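Local coordinates for protein immunomodulatory active chitinase (Trichuris suis, PDB 6G9C) that probably hydrolyses and binds chitin as a secreted family 18 glycosidase of a whipworm, with immunomodulatory activity in inflammatory lung disease, at residues Phe66-Ala70 and Asp85-Tyr90; Tyr90-Met94 and Phe139-Phe145. All blocks are in the same frame, centred on the assembly; numbering follows the deposited sequence.

Contact 1: Phe66-Ala70 and Asp85-Tyr90; sequences FYAFA and DIDVLY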
loop_
_atom_site.group_PDB
_atom_site.type_symbol
_atom_site.label_atom_id
_atom_site.label_comp_id
_atom_site.label_asym_id
_atom_site.label_seq_id
_atom_site.Cartn_x
_atom_site.Cartn_y
_atom_site.Cartn_z
ATOM N N PHE A 66 3.248 14.465 5.962
ATOM C CA PHE A 66 2.759 14.523 7.338
ATOM C C PHE A 66 1.269 14.836 7.287
ATOM O O PHE A 66 0.861 15.837 6.686
ATOM C CB PHE A 66 3.511 15.577 8.153
ATOM C CG PHE A 66 4.987 15.328 8.227
ATOM C CD1 PHE A 66 5.831 15.794 7.231
ATOM C CD2 PHE A 66 5.529 14.601 9.278
ATOM C CE1 PHE A 66 7.188 15.544 7.273
ATOM C CE2 PHE A 66 6.891 14.353 9.334
ATOM C CZ PHE A 66 7.717 14.817 8.323
ATOM N N TYR A 67 0.460 13.969 7.893
ATOM C CA TYR A 67 -0.994 14.095 7.821
ATOM C C TYR A 67 -1.496 14.890 9.025
ATOM O O TYR A 67 -1.515 14.376 10.152
ATOM C CB TYR A 67 -1.638 12.716 7.750
ATOM C CG TYR A 67 -3.088 12.762 7.346
ATOM C CD1 TYR A 67 -4.065 13.192 8.243
ATOM C CD2 TYR A 67 -3.491 12.406 6.052
ATOM C CE1 TYR A 67 -5.394 13.247 7.883
ATOM C CE2 TYR A 67 -4.829 12.460 5.686
ATOM C CZ TYR A 67 -5.770 12.886 6.605
ATOM O OH TYR A 67 -7.097 12.942 6.259
ATOM N N ALA A 68 -1.915 16.137 8.787
ATOM C CA ALA A 68 -2.459 16.997 9.839
ATOM C C ALA A 68 -3.982 17.044 9.739
ATOM O O ALA A 68 -4.516 17.412 8.686
ATOM C CB ALA A 68 -1.873 18.406 9.731
ATOM N N PHE A 69 -4.700 16.693 10.821
ATOM C CA PHE A 69 -4.212 16.149 12.105
ATOM C C PHE A 69 -5.120 15.010 12.556
ATOM O O PHE A 69 -6.298 14.961 12.190
ATOM C CB PHE A 69 -4.238 17.189 13.228
ATOM C CG PHE A 69 -3.268 18.319 13.063
ATOM C CD1 PHE A 69 -1.917 18.129 13.296
ATOM C CD2 PHE A 69 -3.726 19.592 12.725
ATOM C CE1 PHE A 69 -1.019 19.187 13.163
ATOM C CE2 PHE A 69 -2.842 20.659 12.586
ATOM C CZ PHE A 69 -1.481 20.449 12.802
ATOM N N ALA A 70 -4.607 14.130 13.415
ATOM C CA ALA A 70 -5.482 13.265 14.184
ATOM C C ALA A 70 -6.029 14.035 15.388
ATOM O O ALA A 70 -5.685 15.195 15.626
ATOM C CB ALA A 70 -4.744 12.001 14.632
ATOM N N ASP A 85 -11.694 10.765 7.411
ATOM C CA ASP A 85 -10.262 10.467 7.455
ATOM C C ASP A 85 -10.007 8.986 7.186
ATOM O O ASP A 85 -9.362 8.618 6.195
ATOM C CB ASP A 85 -9.675 10.861 8.815
ATOM C CG ASP A 85 -9.371 12.348 8.934
ATOM O OD1 ASP A 85 -9.023 12.986 7.918
ATOM O OD2 ASP A 85 -9.478 12.877 10.063
ATOM N N ILE A 86 -10.510 8.122 8.075
ATOM C CA ILE A 86 -10.231 6.689 7.993
ATOM C C ILE A 86 -10.814 6.096 6.723
ATOM O O ILE A 86 -10.163 5.295 6.041
ATOM C CB ILE A 86 -10.772 5.971 9.242
ATOM C CG1 ILE A 86 -9.883 6.257 10.450
ATOM C CG2 ILE A 86 -10.881 4.473 8.999
ATOM C CD1 ILE A 86 -10.580 6.002 11.781
ATOM N N ASP A 87 -12.038 6.500 6.366
ATOM C CA ASP A 87 -12.737 5.896 5.237
ATOM C C ASP A 87 -12.231 6.383 3.882
ATOM O O ASP A 87 -12.268 5.620 2.913
ATOM C CB ASP A 87 -14.240 6.166 5.357
ATOM C CG ASP A 87 -14.891 5.348 6.458
ATOM O OD1 ASP A 87 -14.228 4.430 6.981
ATOM O OD2 ASP A 87 -16.061 5.623 6.805
ATOM N N VAL A 88 -11.775 7.634 3.771
ATOM C CA VAL A 88 -11.528 8.205 2.448
ATOM C C VAL A 88 -10.122 8.783 2.332
ATOM O O VAL A 88 -9.349 8.395 1.448
ATOM C CB VAL A 88 -12.580 9.282 2.113
ATOM C CG1 VAL A 88 -12.302 9.891 0.755
ATOM C CG2 VAL A 88 -13.987 8.688 2.135
ATOM N N LEU A 89 -9.773 9.708 3.227
ATOM C CA LEU A 89 -8.573 10.509 3.019
ATOM C C LEU A 89 -7.293 9.750 3.359
ATOM O O LEU A 89 -6.315 9.842 2.605
ATOM C CB LEU A 89 -8.661 11.808 3.826
ATOM C CG LEU A 89 -9.804 12.749 3.443
ATOM C CD1 LEU A 89 -9.688 14.028 4.273
ATOM C CD2 LEU A 89 -9.792 13.067 1.928
ATOM N N TYR A 90 -7.251 9.035 4.493
ATOM C CA TYR A 90 -6.080 8.206 4.787
ATOM C C TYR A 90 -5.750 7.266 3.635
ATOM O O TYR A 90 -4.597 7.277 3.169
ATOM C CB TYR A 90 -6.260 7.354 6.059
ATOM C CG TYR A 90 -6.325 8.067 7.398
ATOM C CD1 TYR A 90 -6.049 9.429 7.530
ATOM C CD2 TYR A 90 -6.670 7.350 8.545
ATOM C CE1 TYR A 90 -6.120 10.051 8.783
ATOM C CE2 TYR A 90 -6.746 7.957 9.773
ATOM C CZ TYR A 90 -6.467 9.301 9.896
ATOM O OH TYR A 90 -6.558 9.872 11.153
HETATM O O HOH W 1 -7.128 12.469 11.317
#

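Contact 2: Tyr90-Met94 and Phe139-Phe145; sequences YPGVM and FLQQNKF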
loop_
_atom_site.group_PDB
_atom_site.type_symbol
_atom_site.label_atom_id
_atom_site.label_comp_id
_atom_site.label_asym_id
_atom_site.label_seq_id
_atom_site.Cartn_x
_atom_site.Cartn_y
_atom_site.Cartn_z
ATOM N N TYR A 90 -7.251 9.035 4.493
ATOM C CA TYR A 90 -6.080 8.206 4.787
ATOM C C TYR A 90 -5.750 7.266 3.635
ATOM O O TYR A 90 -4.597 7.277 3.169
ATOM C CB TYR A 90 -6.260 7.354 6.059
ATOM C CG TYR A 90 -6.325 8.067 7.398
ATOM C CD1 TYR A 90 -6.049 9.429 7.530
ATOM C CD2 TYR A 90 -6.670 7.350 8.545
ATOM C CE1 TYR A 90 -6.120 10.051 8.783
ATOM C CE2 TYR A 90 -6.746 7.957 9.773
ATOM C CZ TYR A 90 -6.467 9.301 9.896
ATOM O OH TYR A 90 -6.558 9.872 11.153
ATOM N N PRO A 91 -6.672 6.432 3.139
ATOM C CA PRO A 91 -6.296 5.549 2.026
ATOM C C PRO A 91 -6.007 6.312 0.755
ATOM O O PRO A 91 -5.190 5.851 -0.049
ATOM C CB PRO A 91 -7.514 4.631 1.865
ATOM C CG PRO A 91 -8.633 5.400 2.413
ATOM C CD PRO A 91 -8.073 6.208 3.544
ATOM N N GLY A 92 -6.659 7.462 0.553
ATOM C CA GLY A 92 -6.342 8.286 -0.599
ATOM C C GLY A 92 -4.901 8.755 -0.597
ATOM O O GLY A 92 -4.238 8.754 -1.638
ATOM N N VAL A 93 -4.394 9.164 0.571
ATOM C CA VAL A 93 -2.987 9.541 0.657
ATOM C C VAL A 93 -2.096 8.318 0.481
ATOM O O VAL A 93 -1.115 8.362 -0.273
ATOM C CB VAL A 93 -2.686 10.282 1.974
ATOM C CG1 VAL A 93 -1.175 10.525 2.107
ATOM C CG2 VAL A 93 -3.429 11.615 2.031
ATOM N N MET A 94 -2.425 7.203 1.156
ATOM C CA MET A 94 -1.622 5.987 1.018
ATOM C C MET A 94 -1.544 5.516 -0.435
ATOM O O MET A 94 -0.538 4.921 -0.837
ATOM C CB MET A 94 -2.191 4.858 1.889
ATOM C CG MET A 94 -2.229 5.157 3.366
ATOM S SD MET A 94 -0.690 5.858 3.986
ATOM C CE MET A 94 -1.177 6.140 5.693
ATOM N N PHE A 139 -3.737 2.869 16.497
ATOM C CA PHE A 139 -4.296 3.696 15.431
ATOM C C PHE A 139 -3.349 3.776 14.244
ATOM O O PHE A 139 -3.786 3.723 13.089
ATOM C CB PHE A 139 -4.602 5.102 15.960
ATOM C CG PHE A 139 -5.483 5.917 15.054
ATOM C CD1 PHE A 139 -6.861 5.773 15.088
ATOM C CD2 PHE A 139 -4.929 6.839 14.168
ATOM C CE1 PHE A 139 -7.680 6.538 14.252
ATOM C CE2 PHE A 139 -5.739 7.605 13.324
ATOM C CZ PHE A 139 -7.112 7.456 13.364
ATOM N N LEU A 140 -2.046 3.905 14.514
ATOM C CA LEU A 140 -1.060 3.995 13.442
ATOM C C LEU A 140 -1.047 2.723 12.606
ATOM O O LEU A 140 -1.111 2.780 11.371
ATOM C CB LEU A 140 0.329 4.268 14.023
ATOM C CG LEU A 140 0.574 5.663 14.622
ATOM C CD1 LEU A 140 1.906 5.697 15.372
ATOM C CD2 LEU A 140 0.486 6.781 13.559
ATOM N N GLN A 141 -0.969 1.560 13.265
ATOM C CA GLN A 141 -0.861 0.307 12.524
ATOM C C GLN A 141 -2.175 -0.055 11.842
ATOM O O GLN A 141 -2.166 -0.583 10.724
ATOM C CB GLN A 141 -0.396 -0.835 13.439
ATOM C CG GLN A 141 1.058 -0.705 13.901
ATOM C CD GLN A 141 1.845 -2.020 13.813
ATOM O OE1 GLN A 141 1.363 -3.076 14.220
ATOM N NE2 GLN A 141 3.071 -1.945 13.298
ATOM N N GLN A 142 -3.316 0.225 12.488
ATOM C CA GLN A 142 -4.600 -0.066 11.858
ATOM C C GLN A 142 -4.759 0.704 10.552
ATOM O O GLN A 142 -5.403 0.217 9.619
ATOM C CB GLN A 142 -5.761 0.270 12.798
ATOM C CG GLN A 142 -5.932 -0.691 13.987
ATOM C CD GLN A 142 -6.784 -0.111 15.124
ATOM O OE1 GLN A 142 -7.103 1.083 15.150
ATOM N NE2 GLN A 142 -7.142 -0.964 16.078
ATOM N N ASN A 143 -4.162 1.890 10.457
ATOM C CA ASN A 143 -4.387 2.771 9.324
ATOM C C ASN A 143 -3.171 2.876 8.415
ATOM O O ASN A 143 -3.151 3.723 7.503
ATOM C CB ASN A 143 -4.848 4.141 9.828
ATOM C CG ASN A 143 -6.254 4.082 10.420
ATOM O OD1 ASN A 143 -7.235 3.933 9.692
ATOM N ND2 ASN A 143 -6.353 4.156 11.744
ATOM N N LYS A 144 -2.176 2.004 8.620
ATOM C CA LYS A 144 -1.062 1.793 7.694
ATOM C C LYS A 144 -0.102 2.975 7.654
ATOM O O LYS A 144 0.558 3.201 6.640
ATOM C CB LYS A 144 -1.564 1.486 6.271
ATOM C CG LYS A 144 -2.610 0.385 6.194
ATOM C CD LYS A 144 -2.059 -0.934 6.674
ATOM C CE LYS A 144 -2.582 -2.080 5.815
ATOM N NZ LYS A 144 -4.068 -2.114 5.766
ATOM N N PHE A 145 -0.011 3.745 8.737
ATOM C CA PHE A 145 0.945 4.839 8.779
ATOM C C PHE A 145 2.371 4.315 8.946
ATOM O O PHE A 145 2.611 3.227 9.487
ATOM C CB PHE A 145 0.602 5.823 9.908
ATOM C CG PHE A 145 -0.548 6.735 9.567
ATOM C CD1 PHE A 145 -0.338 7.872 8.800
ATOM C CD2 PHE A 145 -1.834 6.432 9.977
ATOM C CE1 PHE A 145 -1.395 8.705 8.453
ATOM C CE2 PHE A 145 -2.899 7.269 9.644
ATOM C CZ PHE A 145 -2.678 8.400 8.876
#

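Contact 1: Phe66-Ala70 and Asp85-Tyr90
The carboxylate of D85 is gripped at both oxygens: OD2 takes a bond from the backbone N of E82 and another from a water, while OD1 accepts a short hydrogen bond, 2.5 Å long, from OH of Y67. The phenol reaches OD1 from above the carboxylate plane, 37° out of it, with ring and carboxylate planes nearly perpendicular. The water bound to OD2 also donates to the carbonyl O of F69, at 2.8 Å, and accepts from OH of Y90, at 2.7 Å, so one molecule joins the strand's carbonyl to the side chains of D85 and Y90. The segments belong to the TIM barrel of family 18 chitinases: 66-70 is part of the barrel strand lying between 34-40 and 104-110, and segment 85-90 of the outer helix 85-94 runs roughly antiparallel to it. The Y67 ring extends from the strand toward the helix because chi1 (-166°) turns CG away from the backbone N. There Y90 meets it in a T-shaped stack, planes at 83°: CE1 of Y90 comes 3.4 Å from CE1 of Y67, above the face near its rim. L89 closes in at the phenol end, its CB 3.1 Å from OH of Y67, a tight fit for a methylene. Within the helix, N of Y90 bonds to O of D85 across a wider, pi-type turn, with the Y90 ring lying over the backbone of D85 and I86.

Contact 2: Tyr90-Met94 and Phe139-Phe145
A Schellman motif, with K144 at positive phi as its C-prime residue, ends helix 126-142 and turns F145 back against Y90 and M94 of helix 85-94, in the outer helical layer of the TIM barrel. F145 points its edge at the face of Y90 in a T-shaped stack: CZ of F145 sits over the middle of the Y90 ring, 3.8 Å from CD1 of Y90, and the planes are 81° apart. One face of F145 is in turn covered by M94, whose CE lies 3.8 Å from the ring centroid in a CH-pi contact. A bend at chi2 (-47°) brings this methyl in, and CE of M94 also lies 3.5 Å from the carbonyl O of K144. F139 completes the aromatic cluster rim to rim with Y90, the planes at 85°, and its CE2 edge meets OH of Y90 at 3.2 Å. N143 touches both rings. Its ND2 donates to the carbonyl O of F139 at 2.9 Å, in the carbonyl plane and on a lone pair, while lying over the centre of the F139 ring; its OD1 faces the edge of Y90, 3.6 Å from CD2 of Y90. On the same helix, Q141 and Q142 bond to the second subunit. Across the joint, oxygens meet ring edges and C-H groups meet ring faces, so cohesion probably comes from dispersion and weak electrostatic complementarity rather than from strong polar bonds.

In the fold
Strand 64-72 comes first along the chain, and contact 1 closes a short loop, carrying strand 78-79, when helix 85-94 folds back over it. From the same helix the chain runs through barrel strand 104-110, helix 117-122 and helix 126-142, and contact 2 closes this longer excursion before strand 147-151 begins. The loops follow in series, neither nesting nor crossing, and meet at Y90, which contributes to both. Their centres are about 7 Å apart, and I86 extends the junction by packing on F139 and N143. Helix 85-94 thus links a barrel strand on one side with the C-terminal end of the neighbouring outer helix on another.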